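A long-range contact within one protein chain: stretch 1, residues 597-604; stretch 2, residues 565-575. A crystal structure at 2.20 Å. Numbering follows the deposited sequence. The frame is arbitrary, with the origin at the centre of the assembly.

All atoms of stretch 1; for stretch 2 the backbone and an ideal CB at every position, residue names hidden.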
# COMPACT_ATOMS: atom_id res chain seq x y z
N ALA A 597 -11.00 -2.78 5.32
CA ALA A 597 -12.36 -2.32 5.06
C ALA A 597 -12.41 -1.53 3.76
O ALA A 597 -13.33 -1.69 2.95
CB ALA A 597 -12.85 -1.47 6.24
N MSE A 598 -11.40 -0.73 3.51
CA MSE A 598 -11.33 0.11 2.31
C MSE A 598 -11.33 -0.72 1.03
O MSE A 598 -11.71 -0.23 -0.02
CB MSE A 598 -10.10 1.00 2.37
CG MSE A 598 -10.20 2.11 3.39
SE MSE A 598 -8.42 2.74 3.86
CE MSE A 598 -8.09 3.71 2.17
N ARG A 599 -10.94 -1.99 1.13
CA ARG A 599 -10.86 -2.84 -0.05
C ARG A 599 -11.91 -3.94 -0.07
O ARG A 599 -12.00 -4.68 -1.05
CB ARG A 599 -9.46 -3.44 -0.18
CG ARG A 599 -8.38 -2.43 -0.54
CD ARG A 599 -6.94 -3.04 -0.66
NE ARG A 599 -6.37 -3.24 0.66
CZ ARG A 599 -5.07 -3.30 0.92
NH1 ARG A 599 -4.18 -3.18 -0.05
NH2 ARG A 599 -4.67 -3.48 2.17
N SER A 600 -12.75 -4.03 0.96
CA SER A 600 -13.66 -5.16 1.13
C SER A 600 -14.78 -5.17 0.10
O SER A 600 -15.38 -6.22 -0.13
CB SER A 600 -14.25 -5.11 2.55
OG SER A 600 -14.98 -3.90 2.71
N HIS A 601 -15.09 -4.03 -0.48
CA HIS A 601 -16.14 -3.90 -1.49
C HIS A 601 -15.62 -4.06 -2.91
O HIS A 601 -16.43 -4.20 -3.83
CB HIS A 601 -16.82 -2.53 -1.37
CG HIS A 601 -17.25 -2.19 0.02
ND1 HIS A 601 -18.29 -2.83 0.66
CD2 HIS A 601 -16.79 -1.25 0.90
CE1 HIS A 601 -18.45 -2.31 1.87
NE2 HIS A 601 -17.55 -1.36 2.03
N ALA A 602 -14.32 -4.01 -3.10
CA ALA A 602 -13.76 -4.06 -4.44
C ALA A 602 -13.78 -5.49 -4.96
O ALA A 602 -13.75 -6.45 -4.19
CB ALA A 602 -12.33 -3.52 -4.46
N ASP A 603 -13.86 -5.63 -6.28
CA ASP A 603 -13.79 -6.95 -6.89
C ASP A 603 -12.39 -7.53 -6.79
O ASP A 603 -12.23 -8.75 -6.67
CB ASP A 603 -14.20 -6.86 -8.35
CG ASP A 603 -15.62 -6.39 -8.51
OD1 ASP A 603 -15.82 -5.16 -8.53
OD2 ASP A 603 -16.51 -7.25 -8.58
N ILE A 604 -11.38 -6.67 -6.88
CA ILE A 604 -10.00 -7.13 -6.83
C ILE A 604 -9.23 -6.26 -5.85
O ILE A 604 -8.78 -5.15 -6.20
CB ILE A 604 -9.38 -7.14 -8.23
CG1 ILE A 604 -10.24 -8.00 -9.15
CG2 ILE A 604 -8.00 -7.72 -8.17
CD1 ILE A 604 -10.00 -7.78 -10.60
N UNK A 565 -17.31 6.17 0.44
CA UNK A 565 -16.44 6.24 -0.74
C UNK A 565 -16.33 4.88 -1.43
O UNK A 565 -16.87 4.68 -2.52
CB UNK A 565 -15.05 6.74 -0.35
N UNK A 566 -15.65 3.93 -0.79
CA UNK A 566 -15.32 2.69 -1.49
C UNK A 566 -16.54 1.80 -1.72
O UNK A 566 -16.65 1.19 -2.79
CB UNK A 566 -14.26 1.92 -0.70
N UNK A 567 -17.48 1.76 -0.79
CA UNK A 567 -18.74 1.07 -1.06
C UNK A 567 -19.50 1.68 -2.24
O UNK A 567 -19.96 0.98 -3.14
CB UNK A 567 -19.62 1.10 0.19
N UNK A 568 -19.61 3.01 -2.25
CA UNK A 568 -20.31 3.69 -3.34
C UNK A 568 -19.59 3.50 -4.67
O UNK A 568 -20.23 3.28 -5.71
CB UNK A 568 -20.45 5.18 -3.03
N UNK A 569 -18.26 3.56 -4.66
CA UNK A 569 -17.50 3.38 -5.90
C UNK A 569 -17.81 2.01 -6.48
O UNK A 569 -18.11 1.87 -7.67
CB UNK A 569 -16.00 3.53 -5.66
N UNK A 570 -17.82 0.98 -5.62
CA UNK A 570 -18.09 -0.38 -6.09
C UNK A 570 -19.53 -0.50 -6.57
O UNK A 570 -19.80 -1.13 -7.59
CB UNK A 570 -17.81 -1.40 -4.98
N UNK A 571 -20.47 0.12 -5.85
CA UNK A 571 -21.87 0.08 -6.27
C UNK A 571 -22.06 0.69 -7.65
O UNK A 571 -22.70 0.10 -8.52
CB UNK A 571 -22.75 0.81 -5.25
N UNK A 572 -21.51 1.89 -7.85
CA UNK A 572 -21.66 2.58 -9.13
C UNK A 572 -20.97 1.80 -10.24
O UNK A 572 -21.51 1.66 -11.33
CB UNK A 572 -21.09 4.00 -9.05
N UNK A 573 -19.78 1.27 -9.97
CA UNK A 573 -19.11 0.44 -10.97
C UNK A 573 -19.97 -0.74 -11.35
O UNK A 573 -20.17 -1.03 -12.54
CB UNK A 573 -17.75 -0.05 -10.45
N UNK A 574 -20.53 -1.42 -10.35
CA UNK A 574 -21.34 -2.60 -10.61
C UNK A 574 -22.60 -2.26 -11.37
O UNK A 574 -23.01 -3.00 -12.27
CB UNK A 574 -21.70 -3.30 -9.30
N UNK A 575 -23.23 -1.13 -11.03
CA UNK A 575 -24.40 -0.70 -11.78
C UNK A 575 -24.08 -0.47 -13.24
O UNK A 575 -24.98 -0.56 -14.08
CB UNK A 575 -24.98 0.58 -11.17

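Stretch 2 is a helix, with a wider pi-type turn at 565-567; stretch 1, which has no regular helix or strand, runs alongside it and includes a type I turn from Arg599 to Ala602. At 565 the ideal CB has nothing of stretch 1 within 5.5 Å, so this contact leaves the choice open; the residue is His565.

Position 566 points toward stretch 1. Its ideal CB lies 3.4 Å from Met598 O, and the selenomethionine side chain of Met598 extends alongside, offering an apolar surface next to a carbonyl oxygen. A long aliphatic chain or a flat aromatic ring would suit. The residue is Tyr566, whose ring receives Met598 O over one face, with O 3.3 Å from Tyr566 CG. Farther out, Met598 CE packs 3.8 Å from Tyr566 CE2.

At 567 the backbone angles are ordinary helical ones, which many residues could adopt. The imidazole of His601 lies close by: an ideal CB would sit in ordinary contact, 3.7 Å from His601 NE2, so alanine would fit as well as glycine, and this distance alone does not exclude larger residues. Gly567 is found, its CA bare to the ring. That CA lies over one face of His601, 3.9 Å from the ring centroid, in a CH-pi contact, and Gly567 N is 3.5 Å from His601 CD2.

Positions 568 and 569 point away and sideways respectively, and stretch 1 sets no clear preference; they are Thr568 and Val569.

Position 570 points toward the loop again, with its ideal CB just 3.3 Å from His601 O. A small residue is favored, because the loop backbone lies so close. Ala570 fills the place with a single methyl, its CB 3.9 Å from His601 CB.

At 571 and 572 no atom of stretch 1 comes near the ideal CB, and polar or apolar residues would serve equally; Asp571 and Val572 occupy them. Position 573 points toward stretch 1 but remains beyond contact distance, so the loop does not dictate its size; it is Ala573.

Position 574 also points toward stretch 1, across a gap that a longer side chain must span. The carboxylate of Asp603 waits there as an acceptor, so lysine, arginine or histidine would be reasonable. The residue is His574. Its NE2 donates a hydrogen bond to Asp603 OD1 at 2.7 Å, nearly straight at 172°, and the oxygen lies at the ring edge, near its plane, where an N-H can point directly at it.

Position 575 is out of reach; it is Glu575.

Stretch 2, residues 565-575: HYGTVADVAHE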
# COMPACT_ATOMS: atom_id res chain seq x y z
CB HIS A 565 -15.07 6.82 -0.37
CG HIS A 565 -14.17 7.03 -1.56
ND1 HIS A 565 -12.98 6.34 -1.72
CD2 HIS A 565 -14.27 7.86 -2.63
CE1 HIS A 565 -12.39 6.75 -2.83
NE2 HIS A 565 -13.15 7.67 -3.40
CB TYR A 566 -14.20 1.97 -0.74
CG TYR A 566 -12.88 2.72 -0.81
CD1 TYR A 566 -12.09 2.69 -1.96
CD2 TYR A 566 -12.45 3.50 0.26
CE1 TYR A 566 -10.89 3.39 -2.03
CE2 TYR A 566 -11.26 4.19 0.18
CZ TYR A 566 -10.47 4.13 -0.96
OH TYR A 566 -9.31 4.82 -1.02
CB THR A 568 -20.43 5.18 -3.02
OG1 THR A 568 -20.96 5.32 -1.69
CG2 THR A 568 -21.35 5.87 -4.00
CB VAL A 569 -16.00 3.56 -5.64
CG1 VAL A 569 -15.22 3.00 -6.80
CG2 VAL A 569 -15.66 5.04 -5.44
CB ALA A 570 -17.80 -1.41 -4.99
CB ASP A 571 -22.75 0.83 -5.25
CG ASP A 571 -22.87 0.10 -3.94
OD1 ASP A 571 -22.38 -1.05 -3.87
OD2 ASP A 571 -23.45 0.68 -2.99
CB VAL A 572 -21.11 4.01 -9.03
CG1 VAL A 572 -21.14 4.67 -10.40
CG2 VAL A 572 -21.94 4.80 -8.02
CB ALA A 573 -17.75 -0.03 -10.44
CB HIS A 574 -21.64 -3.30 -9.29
CG HIS A 574 -20.40 -3.83 -8.63
ND1 HIS A 574 -20.33 -4.14 -7.29
CD2 HIS A 574 -19.17 -4.07 -9.15
CE1 HIS A 574 -19.10 -4.54 -7.00
NE2 HIS A 574 -18.38 -4.52 -8.11
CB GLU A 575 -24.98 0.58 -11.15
CG GLU A 575 -25.65 0.32 -9.78
CD GLU A 575 -25.66 1.56 -8.90
OE1 GLU A 575 -25.55 2.68 -9.44
OE2 GLU A 575 -25.74 1.40 -7.66
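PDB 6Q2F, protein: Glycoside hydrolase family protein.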